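Local atomic coordinates of beta-N-acetylhexosaminidase (Bacteroides fragilis, PDB entry 4PYS), a protein that probably removes terminal N-acetylhexosamine residues from glycoconjugates, as a glycoside hydrolase of family 20 with a TIM-barrel catalytic domain. Residues R449-I454 against Q487-G492; S157-N162 against L482-Q487; N355-W360 against P380-T385. All blocks are in the same frame, centred on the assembly; numbering follows the deposited sequence.

Contact 1 (R449-I454 against Q487-G492); sequences RVFPRI and QGYSFG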
loop_
_atom_site.group_PDB
_atom_site.type_symbol
_atom_site.label_atom_id
_atom_site.label_comp_id
_atom_site.label_asym_id
_atom_site.label_seq_id
_atom_site.Cartn_x
_atom_site.Cartn_y
_atom_site.Cartn_z
ATOM N N ARG A 449 14.009 6.902 4.583
ATOM C CA ARG A 449 12.837 7.025 5.449
ATOM C C ARG A 449 12.107 5.687 5.589
ATOM O O ARG A 449 11.652 5.304 6.672
ATOM C CB ARG A 449 11.866 8.056 4.843
ATOM C CG ARG A 449 12.302 9.502 5.009
ATOM C CD ARG A 449 11.706 10.375 3.894
ATOM N NE ARG A 449 11.935 11.789 4.175
ATOM C CZ ARG A 449 13.105 12.400 4.033
ATOM N NH1 ARG A 449 14.166 11.733 3.587
ATOM N NH2 ARG A 449 13.214 13.686 4.333
ATOM N N VAL A 450 11.987 4.974 4.478
ATOM C CA VAL A 450 11.221 3.735 4.452
ATOM C C VAL A 450 11.913 2.597 5.212
ATOM O O VAL A 450 11.265 1.896 5.997
ATOM C CB VAL A 450 10.921 3.324 3.013
ATOM C CG1 VAL A 450 10.279 1.937 2.971
ATOM C CG2 VAL A 450 9.989 4.364 2.360
ATOM N N PHE A 451 13.218 2.428 4.987
ATOM C CA PHE A 451 13.993 1.353 5.639
ATOM C C PHE A 451 14.871 1.886 6.754
ATOM O O PHE A 451 15.524 2.910 6.581
ATOM C CB PHE A 451 14.900 0.670 4.608
ATOM C CG PHE A 451 14.148 -0.178 3.624
ATOM C CD1 PHE A 451 13.649 0.376 2.456
ATOM C CD2 PHE A 451 13.920 -1.523 3.888
ATOM C CE1 PHE A 451 12.937 -0.405 1.554
ATOM C CE2 PHE A 451 13.211 -2.309 2.992
ATOM C CZ PHE A 451 12.726 -1.740 1.828
ATOM N N PRO A 452 14.978 1.145 7.874
ATOM C CA PRO A 452 14.433 -0.193 8.112
ATOM C C PRO A 452 13.064 -0.219 8.774
ATOM O O PRO A 452 12.580 -1.301 9.034
ATOM C CB PRO A 452 15.449 -0.803 9.098
ATOM C CG PRO A 452 15.912 0.386 9.894
ATOM C CD PRO A 452 15.963 1.539 8.904
ATOM N N ARG A 453 12.446 0.918 9.061
ATOM C CA ARG A 453 11.215 0.859 9.849
ATOM C C ARG A 453 10.071 0.105 9.174
ATOM O O ARG A 453 9.222 -0.482 9.849
ATOM C CB ARG A 453 10.788 2.254 10.299
ATOM C CG ARG A 453 11.759 2.869 11.319
ATOM C CD ARG A 453 11.433 4.336 11.611
ATOM N NE ARG A 453 11.447 5.118 10.374
ATOM C CZ ARG A 453 10.977 6.353 10.255
ATOM N NH1 ARG A 453 10.458 6.978 11.305
ATOM N NH2 ARG A 453 11.020 6.963 9.072
ATOM N N ILE A 454 10.047 0.079 7.848
ATOM C CA ILE A 454 8.993 -0.708 7.176
ATOM C C ILE A 454 9.083 -2.206 7.499
ATOM O O ILE A 454 8.095 -2.938 7.413
ATOM C CB ILE A 454 8.996 -0.491 5.642
ATOM C CG1 ILE A 454 7.671 -0.997 5.048
ATOM C CG2 ILE A 454 10.202 -1.168 4.986
ATOM C CD1 ILE A 454 7.199 -0.224 3.872
ATOM N N GLN A 487 19.002 -5.864 -3.241
ATOM C CA GLN A 487 17.765 -5.818 -4.023
ATOM C C GLN A 487 17.427 -4.383 -4.411
ATOM O O GLN A 487 16.439 -4.149 -5.114
ATOM C CB GLN A 487 16.585 -6.439 -3.271
ATOM C CG GLN A 487 16.900 -7.772 -2.605
ATOM C CD GLN A 487 17.582 -8.746 -3.537
ATOM O OE1 GLN A 487 17.080 -9.044 -4.631
ATOM N NE2 GLN A 487 18.747 -9.245 -3.121
ATOM N N GLY A 488 18.240 -3.430 -3.950
ATOM C CA GLY A 488 18.103 -2.036 -4.346
ATOM C C GLY A 488 17.563 -1.099 -3.274
ATOM O O GLY A 488 17.280 0.067 -3.563
ATOM N N TYR A 489 17.438 -1.585 -2.043
ATOM C CA TYR A 489 16.846 -0.778 -0.976
ATOM C C TYR A 489 17.881 -0.303 0.040
ATOM O O TYR A 489 18.336 -1.083 0.877
ATOM C CB TYR A 489 15.732 -1.556 -0.288
ATOM C CG TYR A 489 14.712 -2.019 -1.299
ATOM C CD1 TYR A 489 13.752 -1.138 -1.791
ATOM C CD2 TYR A 489 14.742 -3.310 -1.805
ATOM C CE1 TYR A 489 12.826 -1.547 -2.746
ATOM C CE2 TYR A 489 13.819 -3.728 -2.758
ATOM C CZ TYR A 489 12.866 -2.837 -3.219
ATOM O OH TYR A 489 11.952 -3.244 -4.178
ATOM N N SER A 490 18.224 0.981 -0.033
ATOM C CA SER A 490 19.166 1.595 0.909
ATOM C C SER A 490 18.510 1.758 2.275
ATOM O O SER A 490 17.323 2.047 2.356
ATOM C CB SER A 490 19.616 2.967 0.398
ATOM O OG SER A 490 20.202 2.879 -0.885
ATOM N N PHE A 491 19.279 1.576 3.345
ATOM C CA PHE A 491 18.759 1.753 4.698
ATOM C C PHE A 491 19.062 3.130 5.274
ATOM O O PHE A 491 20.169 3.635 5.116
ATOM C CB PHE A 491 19.359 0.701 5.623
ATOM C CG PHE A 491 18.647 -0.626 5.572
ATOM C CD1 PHE A 491 18.292 -1.191 4.351
ATOM C CD2 PHE A 491 18.357 -1.310 6.734
ATOM C CE1 PHE A 491 17.637 -2.411 4.301
ATOM C CE2 PHE A 491 17.705 -2.538 6.689
ATOM C CZ PHE A 491 17.350 -3.080 5.478
ATOM N N GLY A 492 18.090 3.724 5.962
ATOM C CA GLY A 492 18.375 4.890 6.790
ATOM C C GLY A 492 18.716 4.429 8.204
ATOM O O GLY A 492 18.877 3.225 8.425
#

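Contact 2 (S157-N162 against L482-Q487); sequences SMLKMN and LWFEQQ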
loop_
_atom_site.group_PDB
_atom_site.type_symbol
_atom_site.label_atom_id
_atom_site.label_comp_id
_atom_site.label_asym_id
_atom_site.label_seq_id
_atom_site.Cartn_x
_atom_site.Cartn_y
_atom_site.Cartn_z
ATOM N N SER A 157 5.611 -6.524 -2.359
ATOM C CA SER A 157 5.519 -7.974 -2.578
ATOM C C SER A 157 6.611 -8.710 -1.818
ATOM O O SER A 157 6.365 -9.759 -1.212
ATOM C CB SER A 157 5.653 -8.285 -4.069
ATOM O OG SER A 157 5.414 -9.668 -4.311
HETATM N N MSE A 158 7.810 -8.144 -1.838
HETATM C CA MSE A 158 8.961 -8.739 -1.162
HETATM C C MSE A 158 8.700 -8.905 0.330
HETATM O O MSE A 158 9.197 -9.845 0.955
HETATM C CB MSE A 158 10.202 -7.849 -1.387
HETATM C CG MSE A 158 11.457 -8.331 -0.682
HETATM SE SE MSE A 158 12.911 -7.070 -1.009
HETATM C CE MSE A 158 12.204 -5.582 0.073
ATOM N N LEU A 159 7.915 -7.991 0.893
ATOM C CA LEU A 159 7.647 -7.975 2.326
ATOM C C LEU A 159 6.304 -8.639 2.630
ATOM O O LEU A 159 5.779 -8.526 3.745
ATOM C CB LEU A 159 7.647 -6.528 2.826
ATOM C CG LEU A 159 9.024 -5.845 2.723
ATOM C CD1 LEU A 159 8.963 -4.416 3.218
ATOM C CD2 LEU A 159 10.068 -6.613 3.494
ATOM N N LYS A 160 5.777 -9.340 1.628
ATOM C CA LYS A 160 4.515 -10.089 1.721
ATOM C C LYS A 160 3.263 -9.236 1.982
ATOM O O LYS A 160 2.274 -9.724 2.512
ATOM C CB LYS A 160 4.635 -11.241 2.737
ATOM C CG LYS A 160 5.733 -12.256 2.342
ATOM C CD LYS A 160 5.545 -13.578 3.109
ATOM C CE LYS A 160 6.499 -14.666 2.637
ATOM N NZ LYS A 160 7.902 -14.444 3.152
HETATM N N MSE A 161 3.298 -7.972 1.577
HETATM C CA MSE A 161 2.077 -7.167 1.583
HETATM C C MSE A 161 1.219 -7.525 0.401
HETATM O O MSE A 161 1.660 -8.266 -0.487
HETATM C CB MSE A 161 2.450 -5.693 1.543
HETATM C CG MSE A 161 3.290 -5.343 2.743
HETATM SE SE MSE A 161 3.657 -3.433 2.739
HETATM C CE MSE A 161 4.907 -3.406 4.250
ATOM N N ASN A 162 -0.023 -7.049 0.401
ATOM C CA ASN A 162 -0.911 -7.366 -0.709
ATOM C C ASN A 162 -1.584 -6.185 -1.389
ATOM O O ASN A 162 -2.271 -6.378 -2.394
ATOM C CB ASN A 162 -1.962 -8.434 -0.345
ATOM C CG ASN A 162 -2.749 -8.109 0.918
ATOM O OD1 ASN A 162 -2.571 -7.058 1.539
ATOM N ND2 ASN A 162 -3.649 -9.031 1.301
ATOM N N LEU A 482 22.241 -6.420 4.232
ATOM C CA LEU A 482 22.971 -6.370 2.970
ATOM C C LEU A 482 22.178 -7.051 1.845
ATOM O O LEU A 482 22.204 -6.591 0.700
ATOM C CB LEU A 482 24.376 -6.956 3.113
ATOM C CG LEU A 482 25.384 -6.677 1.999
ATOM C CD1 LEU A 482 25.365 -5.218 1.547
ATOM C CD2 LEU A 482 26.768 -7.062 2.486
ATOM N N TRP A 483 21.457 -8.125 2.163
ATOM C CA TRP A 483 20.606 -8.757 1.146
ATOM C C TRP A 483 19.552 -7.777 0.625
ATOM O O TRP A 483 19.325 -7.689 -0.580
ATOM C CB TRP A 483 19.919 -10.039 1.656
ATOM C CG TRP A 483 19.110 -10.707 0.536
ATOM C CD1 TRP A 483 19.590 -11.534 -0.442
ATOM C CD2 TRP A 483 17.702 -10.550 0.269
ATOM N NE1 TRP A 483 18.569 -11.910 -1.293
ATOM C CE2 TRP A 483 17.402 -11.322 -0.876
ATOM C CE3 TRP A 483 16.669 -9.846 0.899
ATOM C CZ2 TRP A 483 16.107 -11.405 -1.407
ATOM C CZ3 TRP A 483 15.379 -9.920 0.360
ATOM C CH2 TRP A 483 15.118 -10.695 -0.777
ATOM N N PHE A 484 18.923 -7.027 1.527
ATOM C CA PHE A 484 17.936 -6.050 1.098
ATOM C C PHE A 484 18.597 -4.967 0.268
ATOM O O PHE A 484 18.028 -4.489 -0.713
ATOM C CB PHE A 484 17.230 -5.413 2.292
ATOM C CG PHE A 484 16.157 -6.284 2.905
ATOM C CD1 PHE A 484 15.079 -6.713 2.143
ATOM C CD2 PHE A 484 16.216 -6.650 4.242
ATOM C CE1 PHE A 484 14.072 -7.507 2.700
ATOM C CE2 PHE A 484 15.212 -7.441 4.809
ATOM C CZ PHE A 484 14.150 -7.875 4.038
ATOM N N GLU A 485 19.800 -4.570 0.654
ATOM C CA GLU A 485 20.504 -3.553 -0.119
ATOM C C GLU A 485 20.822 -4.044 -1.520
ATOM O O GLU A 485 20.762 -3.275 -2.480
ATOM C CB GLU A 485 21.766 -3.051 0.616
ATOM C CG GLU A 485 21.374 -2.292 1.883
ATOM C CD GLU A 485 22.479 -1.417 2.457
ATOM O OE1 GLU A 485 23.546 -1.266 1.811
ATOM O OE2 GLU A 485 22.245 -0.869 3.565
ATOM N N GLN A 486 21.129 -5.333 -1.646
ATOM C CA GLN A 486 21.428 -5.904 -2.956
ATOM C C GLN A 486 20.186 -5.966 -3.843
ATOM O O GLN A 486 20.315 -6.119 -5.061
ATOM C CB GLN A 486 22.035 -7.295 -2.810
ATOM C CG GLN A 486 23.464 -7.268 -2.262
ATOM C CD GLN A 486 24.035 -8.655 -2.039
ATOM O OE1 GLN A 486 23.300 -9.615 -1.796
ATOM N NE2 GLN A 486 25.347 -8.766 -2.119
ATOM N N GLN A 487 19.002 -5.864 -3.241
ATOM C CA GLN A 487 17.765 -5.818 -4.023
ATOM C C GLN A 487 17.427 -4.383 -4.411
ATOM O O GLN A 487 16.439 -4.149 -5.114
ATOM C CB GLN A 487 16.585 -6.439 -3.271
ATOM C CG GLN A 487 16.900 -7.772 -2.605
ATOM C CD GLN A 487 17.582 -8.746 -3.537
ATOM O OE1 GLN A 487 17.080 -9.044 -4.631
ATOM N NE2 GLN A 487 18.747 -9.245 -3.121
#

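Contact 3 (N355-W360 against P380-T385); sequences NVVIQW and PVICGT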
loop_
_atom_site.group_PDB
_atom_site.type_symbol
_atom_site.label_atom_id
_atom_site.label_comp_id
_atom_site.label_asym_id
_atom_site.label_seq_id
_atom_site.Cartn_x
_atom_site.Cartn_y
_atom_site.Cartn_z
ATOM N N ASN A 355 -20.765 -0.198 1.892
ATOM C CA ASN A 355 -19.503 -0.548 1.229
ATOM C C ASN A 355 -18.336 0.338 1.663
ATOM O O ASN A 355 -17.265 0.311 1.050
ATOM C CB ASN A 355 -19.655 -0.483 -0.286
ATOM C CG ASN A 355 -19.924 0.920 -0.781
ATOM O OD1 ASN A 355 -20.653 1.685 -0.148
ATOM N ND2 ASN A 355 -19.331 1.272 -1.919
ATOM N N VAL A 356 -18.550 1.120 2.717
ATOM C CA VAL A 356 -17.535 2.054 3.209
ATOM C C VAL A 356 -16.515 1.381 4.131
ATOM O O VAL A 356 -16.880 0.589 4.996
ATOM C CB VAL A 356 -18.199 3.255 3.921
ATOM C CG1 VAL A 356 -17.181 4.050 4.725
ATOM C CG2 VAL A 356 -18.894 4.153 2.903
ATOM N N VAL A 357 -15.237 1.699 3.922
ATOM C CA VAL A 357 -14.140 1.250 4.780
ATOM C C VAL A 357 -13.456 2.508 5.314
ATOM O O VAL A 357 -13.329 3.503 4.588
ATOM C CB VAL A 357 -13.136 0.389 3.982
ATOM C CG1 VAL A 357 -11.919 0.010 4.833
ATOM C CG2 VAL A 357 -13.831 -0.859 3.443
ATOM N N ILE A 358 -13.047 2.475 6.579
ATOM C CA ILE A 358 -12.423 3.628 7.232
ATOM C C ILE A 358 -10.927 3.415 7.465
ATOM O O ILE A 358 -10.522 2.413 8.055
ATOM C CB ILE A 358 -13.101 3.915 8.595
ATOM C CG1 ILE A 358 -14.585 4.257 8.397
ATOM C CG2 ILE A 358 -12.379 5.034 9.324
ATOM C CD1 ILE A 358 -14.842 5.471 7.514
ATOM N N GLN A 359 -10.103 4.358 7.015
ATOM C CA GLN A 359 -8.670 4.266 7.263
ATOM C C GLN A 359 -8.322 5.173 8.435
ATOM O O GLN A 359 -8.382 6.399 8.332
ATOM C CB GLN A 359 -7.853 4.630 6.021
ATOM C CG GLN A 359 -6.360 4.373 6.206
ATOM C CD GLN A 359 -5.625 4.181 4.889
ATOM O OE1 GLN A 359 -6.163 4.457 3.817
ATOM N NE2 GLN A 359 -4.388 3.710 4.968
ATOM N N TRP A 360 -8.008 4.541 9.560
ATOM C CA TRP A 360 -7.769 5.214 10.833
ATOM C C TRP A 360 -6.333 5.716 10.854
ATOM O O TRP A 360 -5.403 4.921 10.704
ATOM C CB TRP A 360 -8.018 4.201 11.954
ATOM C CG TRP A 360 -7.595 4.601 13.338
ATOM C CD1 TRP A 360 -7.679 5.838 13.917
ATOM C CD2 TRP A 360 -7.019 3.736 14.317
ATOM N NE1 TRP A 360 -7.182 5.784 15.208
ATOM C CE2 TRP A 360 -6.772 4.504 15.471
ATOM C CE3 TRP A 360 -6.682 2.377 14.323
ATOM C CZ2 TRP A 360 -6.202 3.954 16.629
ATOM C CZ3 TRP A 360 -6.114 1.834 15.474
ATOM C CH2 TRP A 360 -5.881 2.624 16.606
ATOM N N PRO A 380 -15.825 -1.414 8.459
ATOM C CA PRO A 380 -14.493 -2.039 8.539
ATOM C C PRO A 380 -13.396 -0.982 8.611
ATOM O O PRO A 380 -13.586 0.126 8.099
ATOM C CB PRO A 380 -14.379 -2.803 7.215
ATOM C CG PRO A 380 -15.784 -2.983 6.740
ATOM C CD PRO A 380 -16.544 -1.786 7.229
ATOM N N VAL A 381 -12.262 -1.334 9.211
ATOM C CA VAL A 381 -11.198 -0.376 9.511
ATOM C C VAL A 381 -9.843 -0.873 9.050
ATOM O O VAL A 381 -9.502 -2.045 9.257
ATOM C CB VAL A 381 -11.079 -0.155 11.039
ATOM C CG1 VAL A 381 -9.856 0.698 11.386
ATOM C CG2 VAL A 381 -12.313 0.479 11.580
ATOM N N ILE A 382 -9.064 0.025 8.446
ATOM C CA ILE A 382 -7.645 -0.211 8.200
ATOM C C ILE A 382 -6.853 0.617 9.207
ATOM O O ILE A 382 -7.102 1.821 9.350
ATOM C CB ILE A 382 -7.256 0.230 6.774
ATOM C CG1 ILE A 382 -7.967 -0.650 5.744
ATOM C CG2 ILE A 382 -5.720 0.173 6.583
ATOM C CD1 ILE A 382 -8.123 0.026 4.378
ATOM N N CYS A 383 -5.930 -0.023 9.929
ATOM C CA CYS A 383 -5.165 0.671 10.963
ATOM C C CYS A 383 -3.908 1.272 10.369
ATOM O O CYS A 383 -2.951 0.553 10.075
ATOM C CB CYS A 383 -4.795 -0.288 12.111
ATOM S SG CYS A 383 -6.209 -1.065 12.900
ATOM N N GLY A 384 -3.904 2.596 10.196
ATOM C CA GLY A 384 -2.774 3.273 9.578
ATOM C C GLY A 384 -2.392 4.537 10.321
ATOM O O GLY A 384 -2.268 5.607 9.724
ATOM N N THR A 385 -2.182 4.408 11.626
ATOM C CA THR A 385 -1.977 5.580 12.473
ATOM C C THR A 385 -0.621 6.234 12.250
ATOM O O THR A 385 0.389 5.545 12.031
ATOM C CB THR A 385 -2.167 5.231 13.963
ATOM O OG1 THR A 385 -1.359 4.099 14.296
ATOM C CG2 THR A 385 -3.613 4.880 14.230
#

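Contact 1 (R449-I454 against Q487-G492)
F451 reaches into the loop Q487-G492 and touches both Y489 and F491. Its CG stands anti to the carbonyl carbon, beside the backbone N (chi1 -71°). At the root of the side chain, CB sits over the face of the F491 ring, 4.1 Å from its centroid, and also touches S490 O. CD2 meets F491 CE1 at 3.8 Å, while CD1 passes Y489 CB and S490 O. Farther out, F451 CE1 comes to 3.5 Å from Y489 CD1, and F451 CZ lies against Y489 CB and CG. Y489 CB covers one face of the F451 ring as a CH-pi contact, toward the rim; I454 CG2 covers the opposite face. The F451 and Y489 planes are inclined by 36°, whereas F451 and F491 are closer to parallel but slid so far apart that they barely overlap.

P452, which follows a cis peptide bond, extends the apolar patch: its CB is 3.7 Å from F491 CE2. One hydrogen bond ties the two backbones, G492 N to F451 O at 2.8 Å. The hydroxyl of Y489 bonds to K151 O, and M155 of the same helix, 146-158, touches both F451 and Y489.

G488, with positive phi, closes helix 470-486 in a Schellman motif, after which the chain turns toward the break between helices 447-450 and 453-462. The result is an aromatic cluster of F451, Y489 and F491, joining the loop after helix 470-486 to that break.

Contact 2 (S157-N162 against L482-Q487)
The selenomethionine M158 is the bump of this contact, and the rings of W483 and F484, with the side chain of Q487 at the border, make the hollow that receives it. CG is anti to the backbone N (chi1 178°), and the chain runs straight out from the last turn of helix 146-158 as far as SE. There it bends, chi3 70° placing CE against F484.

SE lies in the plane of the F484 ring, at its edge, 5.0 Å from the centroid; CE meets the same CD1 and CE1 atoms obliquely, 3.7 Å from F484 CD1. The W483 indole is approached obliquely, with M158 SE 4.0 Å from W483 CZ3. Both are Met-aromatic contacts, and Q487 CG touches M158 SE more loosely at 4.4 Å. L159 adds a smaller bump: its CD2 reaches F484 CE1 at 4.2 Å.

The hollow is shaped by contacts within 482-487. W483 CE3 stands over one face of F484, toward the rim, while F484 CE1 lies at the indole edge. Q487 folds back so that NE2 rests above the rim of the W483 ring and donates to W483 O (3.0 Å, 154°), which helps fix the Q487 amide; R107 holds OE1.

No hydrogen bond crosses between the segments, and the nearest CA atoms, those of M158 and F484, are 9.6 Å apart, so long side chains bridge the gap. K160, with positive phi, is the C-prime residue of the Schellman motif ending helix 146-158, the helix that follows barrel strand 132-138. M158 thus makes Met-aromatic contacts that join the C-terminal ends of helices 146-158 and 470-486.

Contact 3 (N355-W360 against P380-T385)
W360 and T385 lie side by side, pointing the same way, with T385 CG2 over the centre of the indole six-membered ring, 3.5 Å from the centroid. C383 approaches the same ring differently: its SG lies at the edge, in plane, 3.8 Å from W360 CE3. W360 CB meets V381 CG1 at 4.0 Å.

V357 and I382 meet obliquely on the other sheet face, V357 CG1 against I382 CD1 at 3.8 Å. Q359 shares that face, its NE2 brushing I382 CG2; its amide is held by H287 and S432.

The strands that carry them run parallel. I358 N bonds P380 O, I382 N bonds I358 O (2.8 Å), and W360 N bonds I382 O. G384 N to W360 O carries the ladder past strand 381-383.

The helix 369-376 between the strands makes this a beta-alpha-beta crossover of the TIM barrel; A370 and L371 pack on W360, A374 on I358 and V381. W360 NE1 bonds R367 O, and a formic acid molecule, probably from the crystallisation liquor, lies about 4 Å from the W360 side chain. Strand 337-341 flanks 356-360, and strand 428-435 flanks 381-383.

How the contacts relate
Contacts 1 and 2 are neighbours, their centres 9 Å apart; they share Q487 and touch where F491 packs on F484 and Y489 on M158. Their segments alternate along the chain, so the end of helix 470-486 and the loop after it pack on the end of helix 146-158 and on the break between helices 447-450 and 453-462. Contact 3 lies across the chain's centre, about 26 Å between centres from either, and touches neither. In sequence it is nested inside the loop closed by contact 2 and finishes before contact 1 opens. Contact 3 thus builds the barrel wall, while contacts 1 and 2 join helix 470-486 and its following loop to helix 146-158 and the 451-452 break.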